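Local coordinates for SEC-C motif domain protein (Psychrobacter arcticus, PDB 2I9W) that is of unknown function but binds two zinc ions, one through an N-terminal cysteine cluster and one through a C-terminal SEC-C motif, around a cystatin-like (NTF2-like) domain, at residues Q7-Q12 against R60-V65; E134-V139 against W151-P156; M160-K165 against E174-C179. One frame throughout, in Å; residues are numbered along the deposited sequence.

Interaction 1: residues Q7-Q12 against R60-V65. With ZN (zinc ion), chain B.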
loop_
_atom_site.group_PDB
_atom_site.type_symbol
_atom_site.label_atom_id
_atom_site.label_comp_id
_atom_site.label_asym_id
_atom_site.label_seq_id
_atom_site.Cartn_x
_atom_site.Cartn_y
_atom_site.Cartn_z
ATOM N N GLN A 7 0.585 -13.682 -16.182
ATOM C CA GLN A 7 2.007 -13.412 -15.986
ATOM C C GLN A 7 2.297 -13.181 -14.526
ATOM O O GLN A 7 1.372 -13.016 -13.732
ATOM C CB GLN A 7 2.462 -12.215 -16.801
ATOM C CG GLN A 7 2.459 -12.492 -18.298
ATOM C CD GLN A 7 3.554 -13.457 -18.756
ATOM O OE1 GLN A 7 4.686 -13.423 -18.258
ATOM N NE2 GLN A 7 3.223 -14.297 -19.727
ATOM N N THR A 8 3.587 -13.239 -14.193
ATOM C CA THR A 8 4.049 -13.060 -12.840
ATOM C C THR A 8 3.401 -11.796 -12.251
ATOM O O THR A 8 3.371 -10.700 -12.861
ATOM C CB THR A 8 5.609 -13.048 -12.763
ATOM O OG1 THR A 8 6.148 -14.234 -13.388
ATOM C CG2 THR A 8 6.100 -12.947 -11.352
ATOM N N CYS A 9 2.857 -11.953 -11.070
ATOM C CA CYS A 9 2.309 -10.807 -10.349
ATOM C C CYS A 9 3.396 -9.728 -10.201
ATOM O O CYS A 9 4.547 -10.042 -9.895
ATOM C CB CYS A 9 1.791 -11.193 -8.988
ATOM S SG CYS A 9 0.791 -9.867 -8.276
ATOM N N PRO A 10 3.060 -8.450 -10.422
ATOM C CA PRO A 10 4.157 -7.494 -10.276
ATOM C C PRO A 10 4.893 -7.577 -8.950
ATOM O O PRO A 10 6.106 -7.429 -8.943
ATOM C CB PRO A 10 3.490 -6.145 -10.491
ATOM C CG PRO A 10 2.320 -6.430 -11.338
ATOM C CD PRO A 10 1.840 -7.802 -10.926
ATOM N N CYS A 11 4.190 -7.842 -7.850
ATOM C CA CYS A 11 4.833 -7.862 -6.521
ATOM C C CYS A 11 5.781 -9.020 -6.313
ATOM O O CYS A 11 6.519 -9.039 -5.318
ATOM C CB CYS A 11 3.810 -7.840 -5.381
ATOM S SG CYS A 11 3.174 -9.429 -4.947
ATOM N N GLN A 12 5.734 -9.986 -7.231
ATOM C CA GLN A 12 6.562 -11.179 -7.185
ATOM C C GLN A 12 7.841 -11.029 -8.000
ATOM O O GLN A 12 8.671 -11.935 -7.992
ATOM C CB GLN A 12 5.794 -12.384 -7.719
ATOM C CG GLN A 12 4.556 -12.693 -6.939
ATOM C CD GLN A 12 4.823 -13.490 -5.704
ATOM O OE1 GLN A 12 5.389 -14.584 -5.772
ATOM N NE2 GLN A 12 4.388 -12.974 -4.558
ATOM N N ARG A 60 -0.612 -2.666 -3.199
ATOM C CA ARG A 60 -0.452 -1.275 -3.672
ATOM C C ARG A 60 0.631 -1.133 -4.760
ATOM O O ARG A 60 0.436 -0.501 -5.770
ATOM C CB ARG A 60 -0.237 -0.320 -2.499
ATOM C CG ARG A 60 -1.436 -0.175 -1.531
ATOM C CD ARG A 60 -1.042 0.693 -0.307
ATOM N NE ARG A 60 -0.431 1.988 -0.676
ATOM C CZ ARG A 60 -1.097 3.084 -1.028
ATOM N NH1 ARG A 60 -2.428 3.085 -1.057
ATOM N NH2 ARG A 60 -0.418 4.185 -1.343
ATOM N N TYR A 61 1.787 -1.742 -4.521
ATOM C CA TYR A 61 2.850 -1.791 -5.523
ATOM C C TYR A 61 2.324 -2.323 -6.874
ATOM O O TYR A 61 2.517 -1.722 -7.914
ATOM C CB TYR A 61 4.014 -2.666 -5.027
ATOM C CG TYR A 61 5.010 -2.847 -6.128
ATOM C CD1 TYR A 61 5.904 -1.863 -6.417
ATOM C CD2 TYR A 61 4.994 -3.988 -6.920
ATOM C CE1 TYR A 61 6.802 -1.975 -7.498
ATOM C CE2 TYR A 61 5.855 -4.124 -7.995
ATOM C CZ TYR A 61 6.768 -3.099 -8.290
ATOM O OH TYR A 61 7.657 -3.221 -9.340
ATOM N N SER A 62 1.616 -3.441 -6.823
ATOM C CA SER A 62 1.044 -4.043 -8.051
ATOM C C SER A 62 0.017 -3.106 -8.698
ATOM O O SER A 62 -0.081 -3.053 -9.928
ATOM C CB SER A 62 0.399 -5.384 -7.700
ATOM O OG SER A 62 1.414 -6.249 -7.245
ATOM N N ALA A 63 -0.686 -2.318 -7.882
ATOM C CA ALA A 63 -1.634 -1.318 -8.417
ATOM C C ALA A 63 -0.865 -0.166 -9.089
ATOM O O ALA A 63 -1.347 0.391 -10.037
ATOM C CB ALA A 63 -2.574 -0.809 -7.294
ATOM N N PHE A 64 0.326 0.177 -8.602
ATOM C CA PHE A 64 1.183 1.176 -9.294
ATOM C C PHE A 64 1.582 0.633 -10.664
ATOM O O PHE A 64 1.373 1.261 -11.712
ATOM C CB PHE A 64 2.431 1.497 -8.464
ATOM C CG PHE A 64 2.138 2.306 -7.215
ATOM C CD1 PHE A 64 1.287 3.400 -7.301
ATOM C CD2 PHE A 64 2.732 2.024 -6.012
ATOM C CE1 PHE A 64 1.006 4.178 -6.191
ATOM C CE2 PHE A 64 2.433 2.810 -4.886
ATOM C CZ PHE A 64 1.559 3.863 -5.006
ATOM N N VAL A 65 2.115 -0.590 -10.663
ATOM C CA VAL A 65 2.635 -1.184 -11.894
ATOM C C VAL A 65 1.539 -1.320 -12.954
ATOM O O VAL A 65 1.769 -0.968 -14.137
ATOM C CB VAL A 65 3.273 -2.566 -11.607
ATOM C CG1 VAL A 65 3.716 -3.237 -12.968
ATOM C CG2 VAL A 65 4.412 -2.425 -10.653
HETATM ZN ZN ZN B . 1.076 -9.891 -5.968
HETATM O O HOH W 1 7.154 -5.430 -10.795
#
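S62 and C11 meet through different first torsions: S62 OG lies beside its own backbone N (chi1 -64°), where it faces C11 N of the zinc-binding loop, whereas C11 SG sits between its N and carbonyl carbon (chi1 85°), a position that places it on the zinc ion. C9 SG and C11 SG converge on this metal, C9 SG at 2.3 Å and C11 SG at 2.4 Å from the zinc ion. C29 and C30 supply the other two ligands of this four-cysteine site.

The S62 side chain also touches C30. C11 N approaches S62 OG at 3.3 Å in a weak, strongly bent hydrogen bond, and the same OG comes within 3.4 Å of C11 CB. S62 OG is also bonded to R58 O, one turn earlier in its helix, a second bond that holds the hydroxyl at the loop. P10, between the two ligands, presses its ring carbons CB and CG onto the branched side chain of V65, with P10 CB 3.8 Å from V65 CB. Its carbonyl turns to the tyrosine, P10 O lying at the ring edge 3.4 Å from Y61 CE2. A water links the same carbonyl to the phenol, donating to P10 O at 2.9 Å and lying 2.7 Å from Y61 OH. The short 3-10 turn at 10-12, closed by Q12 N to C9 O, carries C11 to the zinc ion while P10 points toward the helix.

The contact thus fastens the N-terminal zinc-binding segment to the NTF2-like domain. Helix 53-66 carries S62, Y61 and V65; its neighbour, strand 97-107, supplies L101 against C11 and Y61, and W98 against V65.

Interaction 2: residues E134-V139 against W151-P156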
loop_
_atom_site.group_PDB
_atom_site.type_symbol
_atom_site.label_atom_id
_atom_site.label_comp_id
_atom_site.label_asym_id
_atom_site.label_seq_id
_atom_site.Cartn_x
_atom_site.Cartn_y
_atom_site.Cartn_z
ATOM N N GLU A 134 11.930 2.638 1.178
ATOM C CA GLU A 134 10.825 3.259 1.834
ATOM C C GLU A 134 10.524 2.531 3.135
ATOM O O GLU A 134 10.735 1.326 3.256
ATOM C CB GLU A 134 9.609 3.208 0.906
ATOM C CG GLU A 134 9.761 3.840 -0.475
ATOM C CD GLU A 134 9.772 5.366 -0.469
ATOM O OE1 GLU A 134 9.202 5.983 0.459
ATOM O OE2 GLU A 134 10.340 5.954 -1.419
ATOM N N LEU A 135 10.088 3.294 4.153
ATOM C CA LEU A 135 9.487 2.717 5.342
ATOM C C LEU A 135 8.064 3.269 5.464
ATOM O O LEU A 135 7.879 4.457 5.755
ATOM C CB LEU A 135 10.287 3.059 6.600
ATOM C CG LEU A 135 9.771 2.508 7.949
ATOM C CD1 LEU A 135 9.767 0.966 7.938
ATOM C CD2 LEU A 135 10.574 3.044 9.169
ATOM N N SER A 136 7.080 2.415 5.221
ATOM C CA SER A 136 5.679 2.828 5.194
ATOM C C SER A 136 4.932 2.342 6.441
ATOM O O SER A 136 5.175 1.199 6.966
ATOM C CB SER A 136 5.029 2.280 3.946
ATOM O OG SER A 136 5.487 3.031 2.825
ATOM N N THR A 137 3.995 3.188 6.892
ATOM C CA THR A 137 3.200 2.923 8.040
ATOM C C THR A 137 1.740 2.774 7.667
ATOM O O THR A 137 1.214 3.490 6.778
ATOM C CB THR A 137 3.322 4.013 9.131
ATOM O OG1 THR A 137 4.715 4.213 9.429
ATOM C CG2 THR A 137 2.570 3.553 10.397
ATOM N N PHE A 138 1.132 1.822 8.346
ATOM C CA PHE A 138 -0.246 1.423 8.106
ATOM C C PHE A 138 -1.014 1.404 9.420
ATOM O O PHE A 138 -0.458 1.147 10.489
ATOM C CB PHE A 138 -0.291 0.050 7.450
ATOM C CG PHE A 138 0.499 -0.036 6.162
ATOM C CD1 PHE A 138 1.874 -0.215 6.198
ATOM C CD2 PHE A 138 -0.135 0.119 4.951
ATOM C CE1 PHE A 138 2.604 -0.280 5.055
ATOM C CE2 PHE A 138 0.609 0.032 3.790
ATOM C CZ PHE A 138 1.987 -0.135 3.882
ATOM N N VAL A 139 -2.325 1.653 9.322
ATOM C CA VAL A 139 -3.211 1.629 10.490
ATOM C C VAL A 139 -4.360 0.681 10.194
ATOM O O VAL A 139 -4.867 0.641 9.071
ATOM C CB VAL A 139 -3.722 3.038 10.909
ATOM C CG1 VAL A 139 -4.633 3.660 9.852
ATOM C CG2 VAL A 139 -4.409 2.973 12.287
ATOM N N TRP A 151 -6.602 -2.815 6.849
ATOM C CA TRP A 151 -5.405 -2.010 6.940
ATOM C C TRP A 151 -5.471 -0.885 5.941
ATOM O O TRP A 151 -6.009 -1.076 4.818
ATOM C CB TRP A 151 -4.197 -2.859 6.585
ATOM C CG TRP A 151 -3.823 -3.789 7.633
ATOM C CD1 TRP A 151 -4.082 -5.115 7.673
ATOM C CD2 TRP A 151 -3.121 -3.476 8.841
ATOM N NE1 TRP A 151 -3.555 -5.652 8.790
ATOM C CE2 TRP A 151 -3.013 -4.663 9.563
ATOM C CE3 TRP A 151 -2.623 -2.299 9.400
ATOM C CZ2 TRP A 151 -2.340 -4.736 10.791
ATOM C CZ3 TRP A 151 -1.967 -2.364 10.600
ATOM C CH2 TRP A 151 -1.843 -3.562 11.299
ATOM N N TYR A 152 -4.948 0.273 6.354
ATOM C CA TYR A 152 -4.895 1.460 5.513
ATOM C C TYR A 152 -3.528 2.100 5.558
ATOM O O TYR A 152 -2.866 2.100 6.606
ATOM C CB TYR A 152 -5.949 2.489 5.948
ATOM C CG TYR A 152 -7.355 2.062 5.721
ATOM C CD1 TYR A 152 -8.042 1.367 6.691
ATOM C CD2 TYR A 152 -7.993 2.341 4.542
ATOM C CE1 TYR A 152 -9.317 0.939 6.495
ATOM C CE2 TYR A 152 -9.283 1.936 4.344
ATOM C CZ TYR A 152 -9.939 1.230 5.332
ATOM O OH TYR A 152 -11.201 0.809 5.152
ATOM N N PHE A 153 -3.112 2.635 4.418
ATOM C CA PHE A 153 -1.814 3.299 4.308
ATOM C C PHE A 153 -1.892 4.713 4.850
ATOM O O PHE A 153 -2.800 5.467 4.478
ATOM C CB PHE A 153 -1.381 3.323 2.832
ATOM C CG PHE A 153 -0.177 4.159 2.564
ATOM C CD1 PHE A 153 1.049 3.812 3.051
ATOM C CD2 PHE A 153 -0.272 5.277 1.762
ATOM C CE1 PHE A 153 2.177 4.566 2.737
ATOM C CE2 PHE A 153 0.836 6.033 1.447
ATOM C CZ PHE A 153 2.061 5.702 1.956
ATOM N N LEU A 154 -0.942 5.073 5.715
ATOM C CA LEU A 154 -0.808 6.460 6.240
ATOM C C LEU A 154 0.102 7.231 5.282
ATOM O O LEU A 154 1.303 6.963 5.203
ATOM C CB LEU A 154 -0.204 6.448 7.656
ATOM C CG LEU A 154 -1.054 5.905 8.789
ATOM C CD1 LEU A 154 -0.289 6.077 10.108
ATOM C CD2 LEU A 154 -2.431 6.531 8.865
ATOM N N ASP A 155 -0.479 8.133 4.494
ATOM C CA ASP A 155 0.287 8.833 3.436
ATOM C C ASP A 155 1.049 9.984 4.107
ATOM O O ASP A 155 0.426 10.886 4.676
ATOM C CB ASP A 155 -0.633 9.321 2.327
ATOM C CG ASP A 155 0.107 9.747 1.088
ATOM O OD1 ASP A 155 1.087 10.513 1.215
ATOM O OD2 ASP A 155 -0.283 9.325 -0.030
ATOM N N PRO A 156 2.402 9.923 4.092
ATOM C CA PRO A 156 3.165 10.975 4.760
ATOM C C PRO A 156 3.411 12.185 3.867
ATOM O O PRO A 156 4.013 13.157 4.325
ATOM C CB PRO A 156 4.501 10.281 5.068
ATOM C CG PRO A 156 4.692 9.417 3.933
ATOM C CD PRO A 156 3.311 8.938 3.476
HETATM O O HOH W 2 3.740 5.852 5.614
#
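F138 and F153 form a non-hydrogen-bonded antiparallel pair, followed by the hydrogen-bonded pair V139 and Y152, in strands whose directions differ by 140°. Backbone bonds run both ways in the latter pair: V139 N to Y152 O is 2.8 Å, and Y152 N to V139 O is 2.7 Å. L154 N extends the ladder to T137 O at 2.9 Å, after which a water accepts from T137 N and donates to L154 O.

On the side of the phenylalanines, the F138 and F153 rings meet obliquely, their planes 56° apart and F138 CE2 3.9 Å from F153 CD1. The anti first torsion of F153 (chi1 171°) carries CG from CB to the S136 side. S136 OG stands at the edge of this ring, 3.6 Å from F153 CE1. F138 O lies at the edge of the W151 indole, 3.8 Å from W151 CZ3, while W151 CE3 also touches F138 CB. On the V139 side, the methyl CD2 of L154 touches V139 CG1 at 3.8 Å, these two side chains crossing at about a right angle, while L154 CD1 meets T137 CG2.

This hairpin forms one margin of the four-stranded sheet, 149-153 being an outermost strand and 128-142 continuing to 114-125. Helix 53-66 packs over F138 through A53, L56 and M57, while L154 and V139 approach the C-terminal zinc-site cysteines C180 and C170.

Interaction 3: residues M160-K165 against E174-C179. With ZN (zinc ion), chain C.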
loop_
_atom_site.group_PDB
_atom_site.type_symbol
_atom_site.label_atom_id
_atom_site.label_comp_id
_atom_site.label_asym_id
_atom_site.label_seq_id
_atom_site.Cartn_x
_atom_site.Cartn_y
_atom_site.Cartn_z
HETATM N N MSE A 160 -1.704 18.409 5.600
HETATM C CA MSE A 160 -2.901 18.409 6.448
HETATM C C MSE A 160 -2.686 19.367 7.572
HETATM O O MSE A 160 -1.563 19.611 7.981
HETATM C CB MSE A 160 -3.140 17.040 7.051
HETATM C CG MSE A 160 -3.121 15.916 6.073
HETATM SE SE MSE A 160 -3.500 14.263 7.041
HETATM C CE MSE A 160 -5.485 14.362 7.010
ATOM N N SER A 161 -3.773 19.912 8.080
ATOM C CA SER A 161 -3.711 20.815 9.195
ATOM C C SER A 161 -4.553 20.140 10.276
ATOM O O SER A 161 -5.717 20.474 10.461
ATOM C CB SER A 161 -4.233 22.199 8.773
ATOM O OG SER A 161 -3.304 22.888 7.909
ATOM N N VAL A 162 -3.913 19.206 10.983
ATOM C CA VAL A 162 -4.516 18.347 12.000
ATOM C C VAL A 162 -4.205 18.912 13.372
ATOM O O VAL A 162 -3.120 19.431 13.614
ATOM C CB VAL A 162 -3.901 16.904 11.902
ATOM C CG1 VAL A 162 -4.566 15.918 12.882
ATOM C CG2 VAL A 162 -4.016 16.376 10.504
ATOM N N THR A 163 -5.176 18.836 14.273
ATOM C CA THR A 163 -5.025 19.325 15.629
ATOM C C THR A 163 -4.469 18.206 16.530
ATOM O O THR A 163 -5.094 17.166 16.680
ATOM C CB THR A 163 -6.367 19.818 16.161
ATOM O OG1 THR A 163 -6.897 20.839 15.297
ATOM C CG2 THR A 163 -6.188 20.324 17.562
ATOM N N GLN A 164 -3.283 18.430 17.097
ATOM C CA GLN A 164 -2.513 17.384 17.788
ATOM C C GLN A 164 -3.222 16.680 18.977
ATOM O O GLN A 164 -3.062 15.464 19.156
ATOM C CB GLN A 164 -1.164 17.951 18.267
ATOM C CG GLN A 164 -0.194 18.317 17.141
ATOM C CD GLN A 164 0.335 17.113 16.398
ATOM O OE1 GLN A 164 0.744 16.121 17.001
ATOM N NE2 GLN A 164 0.317 17.184 15.077
ATOM N N LYS A 165 -4.000 17.423 19.755
ATOM C CA LYS A 165 -4.621 16.902 20.988
ATOM C C LYS A 165 -6.012 16.329 20.724
ATOM O O LYS A 165 -6.604 15.696 21.592
ATOM C CB LYS A 165 -4.727 18.000 22.056
ATOM C CG LYS A 165 -3.381 18.613 22.414
ATOM C CD LYS A 165 -3.498 19.671 23.531
ATOM C CE LYS A 165 -2.118 20.098 24.011
ATOM N NZ LYS A 165 -2.144 21.440 24.660
ATOM N N GLU A 174 -7.990 7.935 20.163
ATOM C CA GLU A 174 -6.753 8.328 20.826
ATOM C C GLU A 174 -6.394 9.687 20.269
ATOM O O GLU A 174 -6.806 10.022 19.160
ATOM C CB GLU A 174 -5.630 7.328 20.558
ATOM C CG GLU A 174 -5.963 5.868 20.881
ATOM C CD GLU A 174 -5.960 5.595 22.370
ATOM O OE1 GLU A 174 -6.982 5.825 23.044
ATOM O OE2 GLU A 174 -4.901 5.157 22.869
ATOM N N LYS A 175 -5.647 10.479 21.032
ATOM C CA LYS A 175 -5.164 11.754 20.522
ATOM C C LYS A 175 -4.300 11.503 19.291
ATOM O O LYS A 175 -3.471 10.599 19.297
ATOM C CB LYS A 175 -4.323 12.471 21.582
ATOM C CG LYS A 175 -5.051 12.781 22.879
ATOM C CD LYS A 175 -4.034 13.206 23.963
ATOM C CE LYS A 175 -4.644 13.323 25.348
ATOM N NZ LYS A 175 -3.638 13.784 26.357
ATOM N N PHE A 176 -4.434 12.337 18.268
ATOM C CA PHE A 176 -3.590 12.237 17.082
ATOM C C PHE A 176 -2.100 12.029 17.453
ATOM O O PHE A 176 -1.441 11.140 16.937
ATOM C CB PHE A 176 -3.794 13.493 16.201
ATOM C CG PHE A 176 -2.980 13.503 14.940
ATOM C CD1 PHE A 176 -3.253 12.579 13.915
ATOM C CD2 PHE A 176 -1.945 14.432 14.762
ATOM C CE1 PHE A 176 -2.490 12.584 12.747
ATOM C CE2 PHE A 176 -1.182 14.434 13.596
ATOM C CZ PHE A 176 -1.466 13.535 12.586
ATOM N N LYS A 177 -1.594 12.858 18.364
ATOM C CA LYS A 177 -0.211 12.797 18.806
ATOM C C LYS A 177 0.208 11.484 19.517
ATOM O O LYS A 177 1.404 11.173 19.599
ATOM C CB LYS A 177 0.097 14.027 19.686
ATOM C CG LYS A 177 -0.594 14.046 21.009
ATOM C CD LYS A 177 -0.295 15.333 21.792
ATOM C CE LYS A 177 1.144 15.377 22.318
ATOM N NZ LYS A 177 1.414 16.681 23.028
ATOM N N ARG A 178 -0.763 10.705 19.994
ATOM C CA ARG A 178 -0.516 9.398 20.650
ATOM C C ARG A 178 -0.983 8.254 19.744
ATOM O O ARG A 178 -1.204 7.097 20.206
ATOM C CB ARG A 178 -1.238 9.317 21.997
ATOM C CG ARG A 178 -0.539 10.062 23.132
ATOM C CD ARG A 178 0.666 9.290 23.737
ATOM N NE ARG A 178 0.292 8.107 24.531
ATOM C CZ ARG A 178 1.169 7.301 25.139
ATOM N NH1 ARG A 178 2.481 7.537 25.058
ATOM N NH2 ARG A 178 0.749 6.236 25.818
ATOM N N CYS A 179 -1.175 8.577 18.468
ATOM C CA CYS A 179 -1.720 7.600 17.505
ATOM C C CYS A 179 -1.030 7.743 16.158
ATOM O O CYS A 179 0.155 7.546 16.102
ATOM C CB CYS A 179 -3.254 7.677 17.384
ATOM S SG CYS A 179 -4.076 6.238 16.640
HETATM ZN ZN ZN C . -4.695 6.994 14.418
#
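V162 sets a methyl squarely on the phenyl ring of F176: CG1 lies 3.5 Å from the ring centroid, only 10° off the normal, in a CH-pi contact over one face. F176 CG, anti to the backbone N, carries the ring toward V162. Next, T163 contributes its carbonyl, T163 O lying 3.9 Å from F176 CB. Q164 takes part with backbone and side chain. Its O accepts a hydrogen bond from K177 N at 3.1 Å, in the carbonyl plane and nearly straight at 160°, while its side chain, bent at chi2, brings the amide to the ring edge, with Q164 NE2 3.5 Å from F176 CE2. The amide and ring planes are 70° apart, and Q164 OE1 rests on K177 CB. K165 ends the segment with its carbonyl O against K175 CG.

An alanine at F176 would probably leave the V162 methyl without its aromatic face and the Q164 amide with less to hold its rotation.

F176 also lies near C168 and C180, which with C170 and C179 bind the second zinc ion. The chemistry implies that one backbone bond, a methyl on a ring face and an amide at the ring edge together hold 160-165 to 174-179 beside this site.

The three interactions follow one another along the chain, each closing before the next opens. Interactions 1 and 2 have centres 18 Å apart and touch where R60 NH2 packs 3.3 Å from F153 CD2, helix 53-66 lying against strand 149-153. Interaction 3 is 16 Å from interaction 2, centre to centre, and follows it closely in sequence, but lies 33 Å from interaction 1 on the opposite side of the chain's centre. The NTF2-like helix and sheet thus stand between two four-cysteine zinc sites: 7-12 attaches the first to the helix, while 134-139 with 151-156 lies beside the second, whose C-terminal motif contains 174-179.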